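Local coordinates for xylooligosaccharide oxidase (PDB 5L6G), which oxidises the C1 hydroxyl of xylooligosaccharides and related sugars to lactones with a bicovalently bound FAD, passing the electrons to molecular oxygen to form hydrogen peroxide, at residues E71-A76 with V110-M115; V85-K90 with G106-E111; K345-S350 with W445-N450; I378-G383 with L408-L413. All blocks are in the same frame, centred on the assembly; numbering follows the deposited sequence.

Contact 1: residues E71-A76 with V110-M115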
# COMPACT_ATOMS: atom_id res chain seq x y z
N GLU A 71 10.24 2.40 -24.04
CA GLU A 71 9.73 2.58 -25.39
C GLU A 71 8.44 1.80 -25.63
O GLU A 71 7.52 2.29 -26.28
CB GLU A 71 10.77 2.15 -26.46
CG GLU A 71 11.92 3.11 -26.64
CD GLU A 71 13.21 2.73 -25.91
OE1 GLU A 71 13.18 1.98 -24.90
OE2 GLU A 71 14.29 3.19 -26.34
N HIS A 72 8.41 0.55 -25.16
CA HIS A 72 7.22 -0.26 -25.27
C HIS A 72 6.08 0.36 -24.47
O HIS A 72 4.94 0.36 -24.93
CB HIS A 72 7.47 -1.69 -24.78
CG HIS A 72 8.36 -2.47 -25.68
ND1 HIS A 72 9.08 -3.56 -25.24
CD2 HIS A 72 8.68 -2.31 -26.98
CE1 HIS A 72 9.80 -4.04 -26.23
NE2 HIS A 72 9.58 -3.30 -27.30
N ILE A 73 6.40 0.90 -23.29
CA ILE A 73 5.38 1.57 -22.47
C ILE A 73 4.81 2.77 -23.22
O ILE A 73 3.59 2.96 -23.27
CB ILE A 73 5.91 2.00 -21.09
CG1 ILE A 73 6.37 0.78 -20.29
CG2 ILE A 73 4.81 2.74 -20.33
CD1 ILE A 73 7.12 1.10 -19.02
N GLN A 74 5.69 3.57 -23.82
CA GLN A 74 5.23 4.75 -24.55
C GLN A 74 4.33 4.36 -25.68
O GLN A 74 3.28 4.98 -25.89
CB GLN A 74 6.38 5.50 -25.16
CG GLN A 74 7.24 6.18 -24.15
CD GLN A 74 8.44 6.78 -24.83
OE1 GLN A 74 9.51 6.15 -24.88
NE2 GLN A 74 8.27 7.98 -25.41
N ALA A 75 4.76 3.34 -26.42
CA ALA A 75 4.04 2.89 -27.59
C ALA A 75 2.67 2.34 -27.21
O ALA A 75 1.69 2.58 -27.93
CB ALA A 75 4.84 1.85 -28.35
N ALA A 76 2.62 1.57 -26.12
CA ALA A 76 1.36 1.02 -25.62
C ALA A 76 0.41 2.14 -25.23
O ALA A 76 -0.77 2.14 -25.62
CB ALA A 76 1.58 0.11 -24.43
N VAL A 110 -1.08 -2.59 -19.13
CA VAL A 110 0.35 -2.52 -19.42
C VAL A 110 1.01 -3.28 -18.30
O VAL A 110 1.24 -2.76 -17.21
CB VAL A 110 0.82 -1.05 -19.51
CG1 VAL A 110 2.31 -0.97 -19.84
CG2 VAL A 110 -0.04 -0.34 -20.55
N GLU A 111 1.23 -4.56 -18.57
CA GLU A 111 1.78 -5.48 -17.59
C GLU A 111 3.29 -5.29 -17.51
O GLU A 111 4.00 -5.52 -18.48
CB GLU A 111 1.47 -6.92 -18.02
CG GLU A 111 2.19 -7.96 -17.20
CD GLU A 111 1.69 -7.98 -15.77
OE1 GLU A 111 0.48 -8.23 -15.57
OE2 GLU A 111 2.49 -7.75 -14.85
N LEU A 112 3.77 -4.93 -16.32
CA LEU A 112 5.13 -4.45 -16.10
C LEU A 112 6.05 -5.49 -15.47
O LEU A 112 7.21 -5.19 -15.21
CB LEU A 112 5.09 -3.22 -15.19
CG LEU A 112 4.29 -2.03 -15.73
CD1 LEU A 112 4.31 -0.94 -14.68
CD2 LEU A 112 4.88 -1.50 -17.03
N ASP A 113 5.54 -6.70 -15.27
CA ASP A 113 6.26 -7.72 -14.51
C ASP A 113 7.48 -8.32 -15.19
O ASP A 113 8.26 -8.99 -14.54
CB ASP A 113 5.31 -8.85 -14.05
CG ASP A 113 4.90 -9.79 -15.17
OD1 ASP A 113 4.98 -9.43 -16.36
OD2 ASP A 113 4.46 -10.92 -14.87
N ARG A 114 7.66 -8.06 -16.48
CA ARG A 114 8.90 -8.44 -17.14
C ARG A 114 10.02 -7.38 -16.88
O ARG A 114 11.17 -7.64 -17.14
CB ARG A 114 8.70 -8.71 -18.64
CG ARG A 114 7.48 -9.58 -19.03
CD ARG A 114 7.17 -10.81 -18.14
NE ARG A 114 6.30 -11.83 -18.80
CZ ARG A 114 4.95 -11.83 -18.85
NH1 ARG A 114 4.22 -10.89 -18.28
NH2 ARG A 114 4.31 -12.82 -19.49
N MET A 115 9.66 -6.23 -16.33
CA MET A 115 10.60 -5.17 -16.00
C MET A 115 10.81 -5.10 -14.48
O MET A 115 10.11 -4.39 -13.79
CB MET A 115 10.12 -3.83 -16.55
CG MET A 115 10.04 -3.81 -18.06
SD MET A 115 9.21 -2.34 -18.67
CE MET A 115 10.50 -1.10 -18.46
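Ile73, on helix 70-83, meets Val110, Leu112 and Met115 where strand 108-111 gives way to a turn, and everything that crosses between 71-76 and 110-115 is apolar. The Ile73 CG1 branch stands anti to the carbonyl carbon (chi1 -61°), and an extended chi2 (170°) brings the terminal methyl, CD1, to two partners. Leu112, whose side chain crosses that of Ile73 at about a right angle, places CD2 4.0 Å from Ile73 CD1. Met115 sets SD 4.0 Å from the same Ile73 CD1 and, bent at its last torsion, brings CE close to it as well. Val110 uses both its branches: CG1 lies 4.4 Å from Ile73 CG1, while CG2 lies 4.2 Å from CB of Ala76, three residues further along the helix. Ile219 of strand 219-229 touches both Ile73 and Val110.

No polar bond crosses between the two segments. Within 110-115 a type I turn runs from Leu112 to Met115, Asp113 N donates to the anti lone pair of Glu111 OE2, and Arg114 pairs with Asp113 and also with Asp49.

Here helix 70-83 meets strand 108-111 and the turn after it by apolar contact alone, and Leu112, which also touches FAD, extends this apolar layer to the cofactor.

Contact 2: residues V85-K90 with G106-E111. With FAD (flavin-adenine dinucleotide), chain D.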
# COMPACT_ATOMS: atom_id res chain seq x y z
N VAL A 85 -9.16 3.50 -26.00
CA VAL A 85 -9.45 2.64 -24.87
C VAL A 85 -8.63 3.20 -23.71
O VAL A 85 -7.67 3.95 -23.89
CB VAL A 85 -9.13 1.14 -25.14
CG1 VAL A 85 -10.00 0.59 -26.28
CG2 VAL A 85 -7.66 0.91 -25.45
N LYS A 86 -9.04 2.85 -22.50
CA LYS A 86 -8.33 3.27 -21.31
C LYS A 86 -7.14 2.35 -21.13
O LYS A 86 -7.13 1.25 -21.69
CB LYS A 86 -9.26 3.20 -20.10
CG LYS A 86 -10.49 4.08 -20.23
CD LYS A 86 -10.15 5.54 -20.43
CE LYS A 86 -11.42 6.38 -20.43
NZ LYS A 86 -11.15 7.85 -20.55
N ALA A 87 -6.13 2.80 -20.38
CA ALA A 87 -4.94 2.01 -20.15
C ALA A 87 -4.53 2.13 -18.71
O ALA A 87 -4.62 3.22 -18.14
CB ALA A 87 -3.80 2.49 -21.04
N ASN A 88 -4.11 1.02 -18.10
CA ASN A 88 -3.57 1.07 -16.74
C ASN A 88 -2.34 0.21 -16.62
O ASN A 88 -2.32 -0.87 -17.16
CB ASN A 88 -4.62 0.56 -15.73
CG ASN A 88 -5.96 1.18 -15.95
OD1 ASN A 88 -6.77 0.66 -16.74
ND2 ASN A 88 -6.19 2.33 -15.33
N PRO A 89 -1.33 0.68 -15.88
CA PRO A 89 -0.20 -0.16 -15.56
C PRO A 89 -0.55 -1.17 -14.48
O PRO A 89 -1.33 -0.87 -13.58
CB PRO A 89 0.83 0.83 -15.03
CG PRO A 89 0.02 1.91 -14.44
CD PRO A 89 -1.22 2.01 -15.26
N LYS A 90 0.02 -2.36 -14.61
CA LYS A 90 -0.07 -3.41 -13.59
C LYS A 90 1.35 -3.79 -13.23
O LYS A 90 2.13 -4.27 -14.09
CB LYS A 90 -0.82 -4.61 -14.12
CG LYS A 90 -1.11 -5.68 -13.08
CD LYS A 90 -1.92 -6.80 -13.74
CE LYS A 90 -1.84 -8.08 -12.95
NZ LYS A 90 -1.31 -9.15 -13.77
N GLY A 106 -12.17 -4.30 -20.25
CA GLY A 106 -11.99 -3.56 -21.49
C GLY A 106 -10.91 -2.49 -21.53
O GLY A 106 -10.91 -1.69 -22.46
N HIS A 107 -10.00 -2.47 -20.56
CA HIS A 107 -8.85 -1.55 -20.62
C HIS A 107 -7.66 -2.28 -21.19
O HIS A 107 -7.57 -3.51 -21.11
CB HIS A 107 -8.44 -1.06 -19.23
CG HIS A 107 -9.46 -0.21 -18.56
ND1 HIS A 107 -9.13 0.74 -17.62
CD2 HIS A 107 -10.80 -0.14 -18.72
CE1 HIS A 107 -10.23 1.33 -17.19
NE2 HIS A 107 -11.26 0.82 -17.85
N LEU A 108 -6.73 -1.51 -21.74
CA LEU A 108 -5.40 -2.02 -22.04
C LEU A 108 -4.66 -2.12 -20.73
O LEU A 108 -4.58 -1.14 -20.00
CB LEU A 108 -4.65 -1.06 -22.95
CG LEU A 108 -3.17 -1.36 -23.13
CD1 LEU A 108 -2.97 -2.70 -23.82
CD2 LEU A 108 -2.50 -0.25 -23.92
N VAL A 109 -4.12 -3.28 -20.44
CA VAL A 109 -3.31 -3.47 -19.27
C VAL A 109 -1.86 -3.48 -19.71
O VAL A 109 -1.48 -4.28 -20.57
CB VAL A 109 -3.68 -4.76 -18.53
CG1 VAL A 109 -2.67 -5.03 -17.42
CG2 VAL A 109 -5.07 -4.62 -17.97
N VAL A 110 -1.08 -2.59 -19.13
CA VAL A 110 0.35 -2.52 -19.42
C VAL A 110 1.01 -3.28 -18.30
O VAL A 110 1.24 -2.76 -17.21
CB VAL A 110 0.82 -1.05 -19.51
CG1 VAL A 110 2.31 -0.97 -19.84
CG2 VAL A 110 -0.04 -0.34 -20.55
N GLU A 111 1.23 -4.56 -18.57
CA GLU A 111 1.78 -5.48 -17.59
C GLU A 111 3.29 -5.29 -17.51
O GLU A 111 4.00 -5.52 -18.48
CB GLU A 111 1.47 -6.92 -18.02
CG GLU A 111 2.19 -7.96 -17.20
CD GLU A 111 1.69 -7.98 -15.77
OE1 GLU A 111 0.48 -8.23 -15.57
OE2 GLU A 111 2.49 -7.75 -14.85
PA FAD D . -1.18 -3.12 -8.95
O1A FAD D . -0.28 -3.59 -10.07
O2A FAD D . -2.52 -3.78 -8.85
O5B FAD D . -1.27 -1.55 -8.96
C5B FAD D . -2.02 -0.79 -8.01
C4B FAD D . -2.34 0.58 -8.57
O4B FAD D . -1.12 1.26 -8.87
C3B FAD D . -3.12 0.51 -9.88
O3B FAD D . -3.95 1.64 -9.98
C2B FAD D . -2.04 0.58 -10.93
O2B FAD D . -2.51 1.02 -12.20
C1B FAD D . -1.06 1.53 -10.27
N9A FAD D . 0.29 1.30 -10.78
C8A FAD D . 1.00 0.18 -10.79
N7A FAD D . 2.21 0.37 -11.37
C5A FAD D . 2.24 1.66 -11.71
C6A FAD D . 3.21 2.51 -12.39
N6A FAD D . 4.38 1.94 -12.75
N1A FAD D . 2.87 3.79 -12.61
C2A FAD D . 1.70 4.32 -12.23
N3A FAD D . 0.75 3.58 -11.59
C4A FAD D . 0.99 2.27 -11.33
N1 FAD D . 0.34 -2.19 1.60
C2 FAD D . 1.02 -1.56 2.61
O2 FAD D . 0.99 -0.30 2.67
N3 FAD D . 1.74 -2.26 3.51
C4 FAD D . 1.84 -3.61 3.47
O4 FAD D . 2.51 -4.29 4.30
C4X FAD D . 1.13 -4.37 2.41
N5 FAD D . 1.17 -5.73 2.30
C5X FAD D . 0.52 -6.42 1.29
C6 FAD D . 0.59 -7.81 1.16
C7 FAD D . -0.10 -8.46 0.12
C7M FAD D . -0.02 -9.96 0.04
C8 FAD D . -0.89 -7.67 -0.89
C8M FAD D . -1.59 -8.34 -2.07
C9 FAD D . -0.93 -6.29 -0.75
C9A FAD D . -0.28 -5.63 0.31
N10 FAD D . -0.33 -4.22 0.47
C10 FAD D . 0.34 -3.54 1.49
C1' FAD D . -1.09 -3.37 -0.44
C2' FAD D . -0.26 -2.85 -1.57
O2' FAD D . 0.53 -1.77 -1.05
C3' FAD D . -1.24 -2.30 -2.59
O3' FAD D . -2.16 -3.30 -3.02
C4' FAD D . -0.44 -1.78 -3.79
O4' FAD D . -1.16 -0.68 -4.38
C5' FAD D . -0.21 -2.90 -4.76
O5' FAD D . 0.82 -2.53 -5.68
P FAD D . 0.98 -3.41 -6.98
O1P FAD D . 1.96 -2.79 -7.93
O2P FAD D . 1.22 -4.84 -6.60
O3P FAD D . -0.52 -3.43 -7.52
O HOH W 1 -11.35 0.96 -22.28
O HOH W 2 1.60 -7.94 -12.45
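Ala87 with Leu108 and Pro89 with Val110 are two of the paired positions that join strands 87-90 and 108-111, parallel neighbours in the small mixed sheet of the PCMH-type FAD-binding domain. Four backbone bonds pass to and fro: Leu108 N to Lys86 O, Asn88 N to Leu108 O, Val110 N to Asn88 O and Lys90 N to Val110 O. Beside the first of these a water takes the N-H of Lys86 and donates to Gly106 O.

The side-chain donors are also matched. His107 ND1 gives a short 2.5 Å bond to Asn88 OD1, on a lone pair in the carbonyl plane, with amide and ring nearly coplanar (19°). Asn88 ND2 turns to Tyr487 O, His107 NE2 to Glu104 and Lys86 NZ to Glu484 O. Lys86 CB makes a CH-pi contact over the His107 face, 3.5 Å from the ring centroid. Buried Lys90 reaches Glu111 by a salt bridge, NZ to OE1 at 2.7 Å, on the syn lone pair; the same NZ also donates to Asp49 O, so two protein oxygens hold the ammonium. A second water donates to Glu111 OE2.

Proline has no N-H, but the Pro89 carbonyl is used: FAD O2B donates to Pro89 O at 2.6 Å, and Pro89 CG lies 3.3 Å from FAD C4A of the adenine.

Contact 3: residues K345-S350 with W445-N450. With FAD (flavin-adenine dinucleotide), chain D.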
# COMPACT_ATOMS: atom_id res chain seq x y z
N LYS A 345 -11.39 -3.05 3.77
CA LYS A 345 -11.56 -1.62 3.97
C LYS A 345 -10.33 -1.12 4.71
O LYS A 345 -9.50 -1.91 5.24
CB LYS A 345 -12.83 -1.31 4.76
CG LYS A 345 -14.12 -1.74 4.08
CD LYS A 345 -15.38 -1.23 4.78
CE LYS A 345 -15.75 0.21 4.42
NZ LYS A 345 -16.38 0.42 3.08
N SER A 346 -10.19 0.19 4.71
CA SER A 346 -9.14 0.83 5.46
C SER A 346 -9.67 2.06 6.17
O SER A 346 -10.81 2.52 5.92
CB SER A 346 -8.04 1.25 4.49
OG SER A 346 -8.42 2.40 3.77
N LEU A 347 -8.82 2.58 7.04
CA LEU A 347 -9.06 3.83 7.69
C LEU A 347 -7.72 4.41 8.11
O LEU A 347 -6.73 3.68 8.31
CB LEU A 347 -9.89 3.65 8.97
CG LEU A 347 -11.41 3.76 8.96
CD1 LEU A 347 -11.88 3.51 10.38
CD2 LEU A 347 -11.90 5.10 8.50
N VAL A 348 -7.73 5.72 8.22
CA VAL A 348 -6.73 6.48 8.95
C VAL A 348 -7.54 7.29 9.94
O VAL A 348 -8.56 7.88 9.58
CB VAL A 348 -5.96 7.42 8.02
CG1 VAL A 348 -4.98 8.29 8.81
CG2 VAL A 348 -5.21 6.60 6.98
N THR A 349 -7.14 7.27 11.20
CA THR A 349 -7.84 8.04 12.20
C THR A 349 -6.85 8.74 13.13
O THR A 349 -5.67 8.37 13.25
CB THR A 349 -8.79 7.19 13.11
OG1 THR A 349 -8.03 6.46 14.09
CG2 THR A 349 -9.71 6.24 12.35
N SER A 350 -7.37 9.76 13.79
CA SER A 350 -6.75 10.34 14.97
C SER A 350 -6.86 9.36 16.13
O SER A 350 -7.31 8.23 15.95
CB SER A 350 -7.49 11.63 15.31
OG SER A 350 -8.87 11.34 15.55
N TRP A 445 -10.55 11.60 9.90
CA TRP A 445 -10.35 10.29 9.31
C TRP A 445 -10.24 10.37 7.81
O TRP A 445 -10.76 11.30 7.17
CB TRP A 445 -11.46 9.30 9.72
CG TRP A 445 -12.81 9.61 9.15
CD1 TRP A 445 -13.75 10.43 9.67
CD2 TRP A 445 -13.36 9.09 7.93
NE1 TRP A 445 -14.86 10.47 8.86
CE2 TRP A 445 -14.65 9.64 7.79
CE3 TRP A 445 -12.88 8.21 6.96
CZ2 TRP A 445 -15.47 9.35 6.70
CZ3 TRP A 445 -13.71 7.90 5.88
CH2 TRP A 445 -14.99 8.49 5.76
N GLY A 446 -9.54 9.39 7.27
CA GLY A 446 -9.45 9.19 5.83
C GLY A 446 -9.32 7.72 5.54
O GLY A 446 -9.51 6.89 6.43
N MET A 447 -9.01 7.39 4.30
CA MET A 447 -8.81 6.01 3.90
C MET A 447 -7.59 5.91 3.00
O MET A 447 -7.08 6.91 2.53
CB MET A 447 -10.06 5.47 3.21
CG MET A 447 -11.18 5.18 4.21
SD MET A 447 -12.76 4.75 3.46
CE MET A 447 -13.68 4.21 4.90
N TYR A 448 -7.14 4.69 2.77
CA TYR A 448 -5.81 4.43 2.24
C TYR A 448 -5.92 3.53 1.05
O TYR A 448 -6.26 2.36 1.18
CB TYR A 448 -4.98 3.76 3.33
CG TYR A 448 -3.58 3.31 2.98
CD1 TYR A 448 -2.68 4.16 2.37
CD2 TYR A 448 -3.14 2.06 3.34
CE1 TYR A 448 -1.38 3.75 2.10
CE2 TYR A 448 -1.84 1.64 3.10
CZ TYR A 448 -0.96 2.48 2.49
OH TYR A 448 0.32 2.04 2.23
N ILE A 449 -5.65 4.09 -0.12
CA ILE A 449 -5.88 3.41 -1.40
C ILE A 449 -4.98 2.19 -1.64
O ILE A 449 -5.28 1.36 -2.49
CB ILE A 449 -5.82 4.43 -2.57
CG1 ILE A 449 -6.50 3.86 -3.82
CG2 ILE A 449 -4.40 4.89 -2.83
CD1 ILE A 449 -6.53 4.82 -4.98
N ASN A 450 -3.88 2.02 -0.89
CA ASN A 450 -3.16 0.78 -0.96
C ASN A 450 -3.97 -0.39 -0.40
O ASN A 450 -3.63 -1.54 -0.64
CB ASN A 450 -1.78 0.90 -0.33
CG ASN A 450 -0.74 1.34 -1.34
OD1 ASN A 450 -0.98 1.29 -2.54
ND2 ASN A 450 0.43 1.76 -0.86
PA FAD D . -1.18 -3.12 -8.95
O1A FAD D . -0.28 -3.59 -10.07
O2A FAD D . -2.52 -3.78 -8.85
O5B FAD D . -1.27 -1.55 -8.96
C5B FAD D . -2.02 -0.79 -8.01
C4B FAD D . -2.34 0.58 -8.57
O4B FAD D . -1.12 1.26 -8.87
C3B FAD D . -3.12 0.51 -9.88
O3B FAD D . -3.95 1.64 -9.98
C2B FAD D . -2.04 0.58 -10.93
O2B FAD D . -2.51 1.02 -12.20
C1B FAD D . -1.06 1.53 -10.27
N9A FAD D . 0.29 1.30 -10.78
C8A FAD D . 1.00 0.18 -10.79
N7A FAD D . 2.21 0.37 -11.37
C5A FAD D . 2.24 1.66 -11.71
C6A FAD D . 3.21 2.51 -12.39
N6A FAD D . 4.38 1.94 -12.75
N1A FAD D . 2.87 3.79 -12.61
C2A FAD D . 1.70 4.32 -12.23
N3A FAD D . 0.75 3.58 -11.59
C4A FAD D . 0.99 2.27 -11.33
N1 FAD D . 0.34 -2.19 1.60
C2 FAD D . 1.02 -1.56 2.61
O2 FAD D . 0.99 -0.30 2.67
N3 FAD D . 1.74 -2.26 3.51
C4 FAD D . 1.84 -3.61 3.47
O4 FAD D . 2.51 -4.29 4.30
C4X FAD D . 1.13 -4.37 2.41
N5 FAD D . 1.17 -5.73 2.30
C5X FAD D . 0.52 -6.42 1.29
C6 FAD D . 0.59 -7.81 1.16
C7 FAD D . -0.10 -8.46 0.12
C7M FAD D . -0.02 -9.96 0.04
C8 FAD D . -0.89 -7.67 -0.89
C8M FAD D . -1.59 -8.34 -2.07
C9 FAD D . -0.93 -6.29 -0.75
C9A FAD D . -0.28 -5.63 0.31
N10 FAD D . -0.33 -4.22 0.47
C10 FAD D . 0.34 -3.54 1.49
C1' FAD D . -1.09 -3.37 -0.44
C2' FAD D . -0.26 -2.85 -1.57
O2' FAD D . 0.53 -1.77 -1.05
C3' FAD D . -1.24 -2.30 -2.59
O3' FAD D . -2.16 -3.30 -3.02
C4' FAD D . -0.44 -1.78 -3.79
O4' FAD D . -1.16 -0.68 -4.38
C5' FAD D . -0.21 -2.90 -4.76
O5' FAD D . 0.82 -2.53 -5.68
P FAD D . 0.98 -3.41 -6.98
O1P FAD D . 1.96 -2.79 -7.93
O2P FAD D . 1.22 -4.84 -6.60
O3P FAD D . -0.52 -3.43 -7.52
O HOH W 3 -9.66 1.78 1.61
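Val348 and Gly446 form the hydrogen-bonded pair at the heart of this antiparallel contact, and its tight part lies around them. Val348 N donates to Gly446 O at 2.8 Å, from above the carbonyl plane, and Gly446 N returns a bond to Val348 O at 2.9 Å. Leu347 lays CD2 3.6 Å from Trp445 CE3, the two side chains crossing at a slant, and the same methyl approaches Met447 CE. Met447, extended beyond CG, runs past the carbonyl oxygen of Ser346.

Toward the C-terminal end of strand 341-349 the grip slackens. Thr349 and Trp445 face each other as a non-hydrogen-bonded pair, with Thr349 CG2 4.4 Å from Trp445 CB, and the partly exposed indole leads away to a cation-pi contact with Arg467. At the other end a single bound water takes part: Ser346 OG, held between the backbone N and the carbonyl carbon (chi1 76°), accepts from Tyr448 N at 2.8 Å, and the water lies 2.6 Å from that Ser346 OG.

Past this point 445-450 turns to the cofactor. Tyr448 OH donates to FAD O2 in a very short bond of 2.5 Å while accepting from Asn450 ND2 and from Gly168 N, three bonds that fix the hydroxyl. Asn450 CB lies over one face of the Tyr448 ring, offset toward the rim, and Asn450 OD1 accepts from FAD O4' at 2.7 Å. A donor at O2 could help the flavin carry negative charge when reduced. An outer sheet strand thus leads into the flavin site of a berberine bridge enzyme-like oxidase.

Contact 4: residues I378-G383 with L408-L413. With XYP (beta-D-xylopyranose), chain H.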
# COMPACT_ATOMS: atom_id res chain seq x y z
N ILE A 378 -5.94 -4.87 11.25
CA ILE A 378 -4.63 -4.40 11.63
C ILE A 378 -4.78 -2.94 12.03
O ILE A 378 -5.43 -2.17 11.34
CB ILE A 378 -3.62 -4.55 10.49
CG1 ILE A 378 -3.24 -6.02 10.34
CG2 ILE A 378 -2.39 -3.70 10.74
CD1 ILE A 378 -2.27 -6.28 9.20
N ILE A 379 -4.22 -2.57 13.18
CA ILE A 379 -4.16 -1.19 13.59
C ILE A 379 -2.69 -0.88 13.70
O ILE A 379 -2.01 -1.33 14.64
CB ILE A 379 -4.86 -0.93 14.96
CG1 ILE A 379 -6.28 -1.48 14.96
CG2 ILE A 379 -4.89 0.57 15.27
CD1 ILE A 379 -6.77 -1.89 16.33
N ASP A 380 -2.17 -0.11 12.75
CA ASP A 380 -0.75 0.20 12.75
C ASP A 380 -0.48 1.34 13.70
O ASP A 380 -1.23 2.31 13.73
CB ASP A 380 -0.30 0.62 11.35
CG ASP A 380 -0.24 -0.54 10.39
OD1 ASP A 380 0.40 -1.55 10.72
OD2 ASP A 380 -0.78 -0.43 9.30
N MET A 381 0.60 1.22 14.48
CA MET A 381 1.09 2.36 15.25
C MET A 381 1.79 3.29 14.26
O MET A 381 2.95 3.13 13.94
CB MET A 381 2.05 1.90 16.38
CG MET A 381 1.44 0.90 17.33
SD MET A 381 -0.03 1.41 18.27
CE MET A 381 -1.34 0.75 17.24
N TYR A 382 1.05 4.28 13.78
CA TYR A 382 1.39 4.98 12.55
C TYR A 382 2.03 6.34 12.81
O TYR A 382 3.04 6.70 12.19
CB TYR A 382 0.09 5.11 11.74
CG TYR A 382 0.17 5.92 10.47
CD1 TYR A 382 -0.02 7.29 10.49
CD2 TYR A 382 0.42 5.31 9.26
CE1 TYR A 382 0.03 8.04 9.35
CE2 TYR A 382 0.46 6.05 8.09
CZ TYR A 382 0.28 7.42 8.14
OH TYR A 382 0.33 8.14 6.99
N GLY A 383 1.42 7.10 13.71
CA GLY A 383 1.77 8.48 13.94
C GLY A 383 2.43 8.71 15.29
O GLY A 383 3.17 7.87 15.80
N LEU A 408 -2.89 9.22 13.44
CA LEU A 408 -2.25 8.46 14.50
C LEU A 408 -2.21 6.98 14.20
O LEU A 408 -1.23 6.31 14.56
CB LEU A 408 -3.04 8.66 15.78
CG LEU A 408 -2.38 8.12 17.03
CD1 LEU A 408 -1.00 8.72 17.24
CD2 LEU A 408 -3.27 8.37 18.23
N PHE A 409 -3.29 6.48 13.58
CA PHE A 409 -3.47 5.06 13.31
C PHE A 409 -3.85 4.85 11.86
O PHE A 409 -4.65 5.60 11.30
CB PHE A 409 -4.62 4.45 14.14
CG PHE A 409 -4.36 4.41 15.61
CD1 PHE A 409 -3.22 3.80 16.11
CD2 PHE A 409 -5.25 4.99 16.50
CE1 PHE A 409 -2.99 3.75 17.46
CE2 PHE A 409 -5.01 4.97 17.85
CZ PHE A 409 -3.88 4.33 18.34
N LEU A 410 -3.29 3.80 11.29
CA LEU A 410 -3.68 3.26 10.00
C LEU A 410 -4.24 1.87 10.19
O LEU A 410 -3.71 1.04 10.95
CB LEU A 410 -2.46 3.21 9.09
CG LEU A 410 -2.53 2.50 7.76
CD1 LEU A 410 -3.51 3.26 6.88
CD2 LEU A 410 -1.14 2.42 7.12
N TYR A 411 -5.32 1.59 9.47
CA TYR A 411 -6.04 0.36 9.65
C TYR A 411 -6.22 -0.39 8.34
O TYR A 411 -6.47 0.22 7.30
CB TYR A 411 -7.44 0.63 10.16
CG TYR A 411 -7.58 1.45 11.42
CD1 TYR A 411 -7.35 2.82 11.42
CD2 TYR A 411 -8.02 0.87 12.59
CE1 TYR A 411 -7.54 3.60 12.54
CE2 TYR A 411 -8.22 1.63 13.73
CZ TYR A 411 -7.99 2.99 13.70
OH TYR A 411 -8.17 3.76 14.82
N GLU A 412 -6.11 -1.71 8.44
CA GLU A 412 -6.52 -2.60 7.39
C GLU A 412 -7.59 -3.51 7.98
O GLU A 412 -7.37 -4.13 9.02
CB GLU A 412 -5.36 -3.46 6.88
CG GLU A 412 -5.75 -4.30 5.67
CD GLU A 412 -4.64 -5.21 5.18
OE1 GLU A 412 -3.59 -5.34 5.87
OE2 GLU A 412 -4.84 -5.81 4.10
N LEU A 413 -8.75 -3.56 7.32
CA LEU A 413 -9.82 -4.47 7.68
C LEU A 413 -10.01 -5.43 6.52
O LEU A 413 -10.17 -5.01 5.39
CB LEU A 413 -11.13 -3.74 7.99
CG LEU A 413 -11.18 -2.69 9.12
CD1 LEU A 413 -10.62 -1.35 8.67
CD2 LEU A 413 -12.60 -2.50 9.63
O1 XYP H . -0.81 -4.60 5.91
C1 XYP H . -0.57 -5.84 5.26
C2 XYP H . 0.01 -6.83 6.28
C3 XYP H . 0.10 -8.23 5.69
C4 XYP H . -1.25 -8.65 5.12
C5 XYP H . -1.78 -7.60 4.14
O2 XYP H . 1.32 -6.37 6.63
O3 XYP H . 0.60 -9.16 6.67
O4 XYP H . -1.12 -9.88 4.40
O5 XYP H . -1.80 -6.30 4.72
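Ile378 and Glu412 stand side by side and point the same way, as do Ile379 with Tyr411, Asp380 with Leu410 and Met381 with Phe409, cross-strand partners of an antiparallel pair. Ile379 places CG1 3.8 Å from Tyr411 CD2, while its CG2 sits off-centre over the same ring and also reaches Phe409 CD1. Phe409 turns its edge to Asp380 O and to Met381 SD, a Met-aromatic contact, and takes Leu408 CG over the centre of one face. Tyr382, with CG anti to the backbone N (chi1 175°), lies obliquely across Leu410, CD2 3.6 Å from Leu410 CB.

Ile378 and Glu412 exchange two backbone bonds and Asp380 N donates to Leu410 O, but regularity ends there. Leu408 and Phe409 form a classic beta bulge opposite Thr349, and Leu408 O accepts from both Tyr382 N and Gly383 N, on the same face of its plane.

Extended Glu412 leads to the bound xylose, whose O1 donates to OE1, although crowding leaves that oxygen's place doubtful; OE2 is held by Tyr96. The Ile378, Asp380 and Glu412 face thus lies on the substrate side, with Arg272 of strand 269-275 beside it. Helix 246-261 backs the Ile379, Phe409 and Tyr411 face, and strand 341-349 flanks 409-417.

Overall arrangement
All four contacts are largely buried, yet they belong to two sheets. Contacts 1 and 2 share Val110 and Glu111 of strand 108-111: contact 1 seats a helix on it without hydrogen bonds, whereas contact 2 joins it to a parallel neighbour through backbone bonds and a buried salt bridge. Contacts 3 and 4, their centres about 8 Å apart, belong to one antiparallel sheet, contact 4 between two inner strands of it and contact 3 at an outermost strand with a partly exposed tryptophan. FAD reaches both sheets, its adenosine end at contact 2 and its flavin at contact 3; the centres of these contacts lie about 26 Å apart. Contact 4 adds the sugar-facing glutamate.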